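Local coordinates for lipocalin (Argas monolakensis, PDB 3BRN), which binds serotonin in the pocket of its beta barrel, consistent with a role as a biogenic amine-binding lipocalin of a soft tick, at residues A[133-136]-A[137-141]. Numbering follows the deposited sequence.
Sequences DTKF and AQVAG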
ATOM      1  N   ASP A 133       7.330 -10.184  -2.105  1.00 37.33           N
ATOM      2  CA  ASP A 133       8.273 -10.035  -3.177  1.00 37.44           C
ATOM      3  C   ASP A 133       7.971 -11.088  -4.231  1.00 34.45           C
ATOM      4  O   ASP A 133       7.915 -10.816  -5.366  1.00 32.99           O
ATOM      5  CB  ASP A 133       9.686 -10.184  -2.669  1.00 37.43           C
ATOM      6  CG  ASP A 133      10.398  -8.875  -2.511  1.00 41.87           C
ATOM      7  OD1 ASP A 133      10.051  -7.923  -3.179  1.00 45.55           O
ATOM      8  OD2 ASP A 133      11.334  -8.826  -1.718  1.00 46.85           O
ATOM      9  N   THR A 134       7.763 -12.307  -3.802  1.00 35.65           N
ATOM     10  CA  THR A 134       7.432 -13.378  -4.725  1.00 30.60           C
ATOM     11  C   THR A 134       6.159 -13.081  -5.518  1.00 34.18           C
ATOM     12  O   THR A 134       6.052 -13.449  -6.686  1.00 33.48           O
ATOM     13  CB  THR A 134       7.277 -14.732  -3.995  1.00 33.51           C
ATOM     14  OG1 THR A 134       8.475 -15.029  -3.266  1.00 38.05           O
ATOM     15  CG2 THR A 134       7.002 -15.843  -4.988  1.00 33.65           C
ATOM     16  N   LYS A 135       5.156 -12.515  -4.855  1.00 29.53           N
ATOM     17  CA  LYS A 135       3.868 -12.282  -5.505  1.00 30.07           C
ATOM     18  C   LYS A 135       3.993 -11.110  -6.467  1.00 28.73           C
ATOM     19  O   LYS A 135       3.450 -11.133  -7.579  1.00 29.01           O
ATOM     20  CB  LYS A 135       2.780 -12.013  -4.460  1.00 27.49           C
ATOM     21  CG  LYS A 135       1.434 -11.582  -5.032  1.00 34.69           C
ATOM     22  CD  LYS A 135       0.693 -12.754  -5.668  1.00 31.29           C
ATOM     23  CE  LYS A 135      -0.603 -12.267  -6.327  1.00 32.53           C
ATOM     24  NZ  LYS A 135      -1.389 -13.454  -6.809  1.00 28.86           N
ATOM     25  N   PHE A 136       4.673 -10.063  -6.015  1.00 27.99           N
ATOM     26  CA  PHE A 136       4.836  -8.875  -6.848  1.00 28.47           C
ATOM     27  C   PHE A 136       5.604  -9.227  -8.127  1.00 28.00           C
ATOM     28  O   PHE A 136       5.198  -8.838  -9.240  1.00 31.35           O
ATOM     29  CB  PHE A 136       5.521  -7.743  -6.048  1.00 29.65           C
ATOM     30  CG  PHE A 136       5.810  -6.510  -6.871  1.00 31.89           C
ATOM     31  CD1 PHE A 136       4.782  -5.643  -7.213  1.00 31.60           C
ATOM     32  CD2 PHE A 136       7.073  -6.292  -7.399  1.00 32.00           C
ATOM     33  CE1 PHE A 136       5.014  -4.526  -8.021  1.00 30.54           C
ATOM     34  CE2 PHE A 136       7.318  -5.182  -8.218  1.00 36.44           C
ATOM     35  CZ  PHE A 136       6.271  -4.300  -8.519  1.00 28.30           C
ATOM     36  N   ALA A 137       6.640 -10.043  -7.988  1.00 36.24           N
ATOM     37  CA  ALA A 137       7.383 -10.547  -9.155  1.00 37.86           C
ATOM     38  C   ALA A 137       6.489 -11.325 -10.099  1.00 40.09           C
ATOM     39  O   ALA A 137       6.569 -11.149 -11.315  1.00 40.43           O
ATOM     40  CB  ALA A 137       8.583 -11.407  -8.728  1.00 38.14           C
ATOM     41  N   GLN A 138       5.617 -12.173  -9.554  1.00 41.17           N
ATOM     42  CA  GLN A 138       4.689 -12.911 -10.410  1.00 37.60           C
ATOM     43  C   GLN A 138       3.803 -12.011 -11.246  1.00 36.29           C
ATOM     44  O   GLN A 138       3.636 -12.251 -12.435  1.00 39.92           O
ATOM     45  CB  GLN A 138       3.832 -13.900  -9.613  1.00 36.16           C
ATOM     46  CG  GLN A 138       4.383 -15.302  -9.615  1.00 47.01           C
ATOM     47  CD  GLN A 138       3.569 -16.258  -8.764  1.00 61.31           C
ATOM     48  OE1 GLN A 138       2.254 -16.051  -8.726  1.00 65.72           O
ATOM     49  NE2 GLN A 138       4.123 -17.135  -8.096  1.00 42.68           N
ATOM     50  N   VAL A 139       3.079 -11.105 -10.596  1.00 36.60           N
ATOM     51  CA  VAL A 139       2.129 -10.266 -11.314  1.00 34.55           C
ATOM     52  C   VAL A 139       2.778  -9.199 -12.186  1.00 37.17           C
ATOM     53  O   VAL A 139       2.225  -8.809 -13.207  1.00 44.84           O
ATOM     54  CB  VAL A 139       1.054  -9.643 -10.389  1.00 35.49           C
ATOM     55  CG1 VAL A 139       0.252 -10.745  -9.725  1.00 31.26           C
ATOM     56  CG2 VAL A 139       1.688  -8.688  -9.321  1.00 35.84           C
ATOM     57  N   ALA A 140       3.949  -8.729 -11.780  1.00 35.40           N
ATOM     58  CA  ALA A 140       4.622  -7.650 -12.489  1.00 41.83           C
ATOM     59  C   ALA A 140       5.187  -8.191 -13.790  1.00 42.07           C
ATOM     60  O   ALA A 140       5.191  -7.499 -14.810  1.00 41.03           O
ATOM     61  CB  ALA A 140       5.733  -7.051 -11.634  1.00 42.49           C
ATOM     62  N   GLY A 141       5.664  -9.433 -13.742  1.00 38.00           N
ATOM     63  CA  GLY A 141       6.168 -10.104 -14.936  1.00 46.97           C
ATOM     64  C   GLY A 141       7.407  -9.394 -15.435  1.00 42.62           C
ATOM     65  O   GLY A 141       8.255  -8.986 -14.639  1.00 44.68           O
TER
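Phe136 and Ala140 meet one turn apart on helix 131-140, in a local i to i+4 contact near the helix's C-terminal end. This is the helix that packs on the outside of a lipocalin barrel. The CB of Ala140 sits over one face of the Phe136 ring, 4.3 Å from its centroid and 14° off the ring normal. It is displaced toward the rim, and Phe136 CZ lies 4.2 Å from Ala140 CB. This is a CH-pi contact. With its CG anti to the backbone N (chi1 176°), the phenylalanine turns its ring down the helix toward the alanine. The Phe136 side chain also touches Tyr115 and Leu117 of strand 115-120, and both Phe136 and Ala140 reach Ile145.

A lysine methylene and a valine methyl make a second contact beside it. The CE of Lys135 comes 3.8 Å from Val139 CG1, with the two side chains slanting across each other. The lysine chain starts anti to its N and bends at chi2 (74°), which brings CE across to the valine methyl. Both residues touch Val107 of strand 105-109.

Four backbone hydrogen bonds join the two turns. Ala137 N bonds to Asp133 O at 3.0 Å, and Val139 N to Lys135 O at 3.0 Å. Ala140 N bonds to Phe136 O at 2.8 Å. The bond from Gln138 N to Thr134 O is longer, at 3.2 Å. Gly141 then leaves the helix with positive phi.

The carboxylate of Asp133 has two partners: OD1 forms a salt bridge with Lys31 NZ, and OD2 accepts a hydrogen bond from Tyr129 N. The chemistry implies an amphipathic helix. Phe136 and Ala140 are buried and Val139 is partly so, whereas Thr134 and Gln138 are exposed, although Gln138 also touches Phe9.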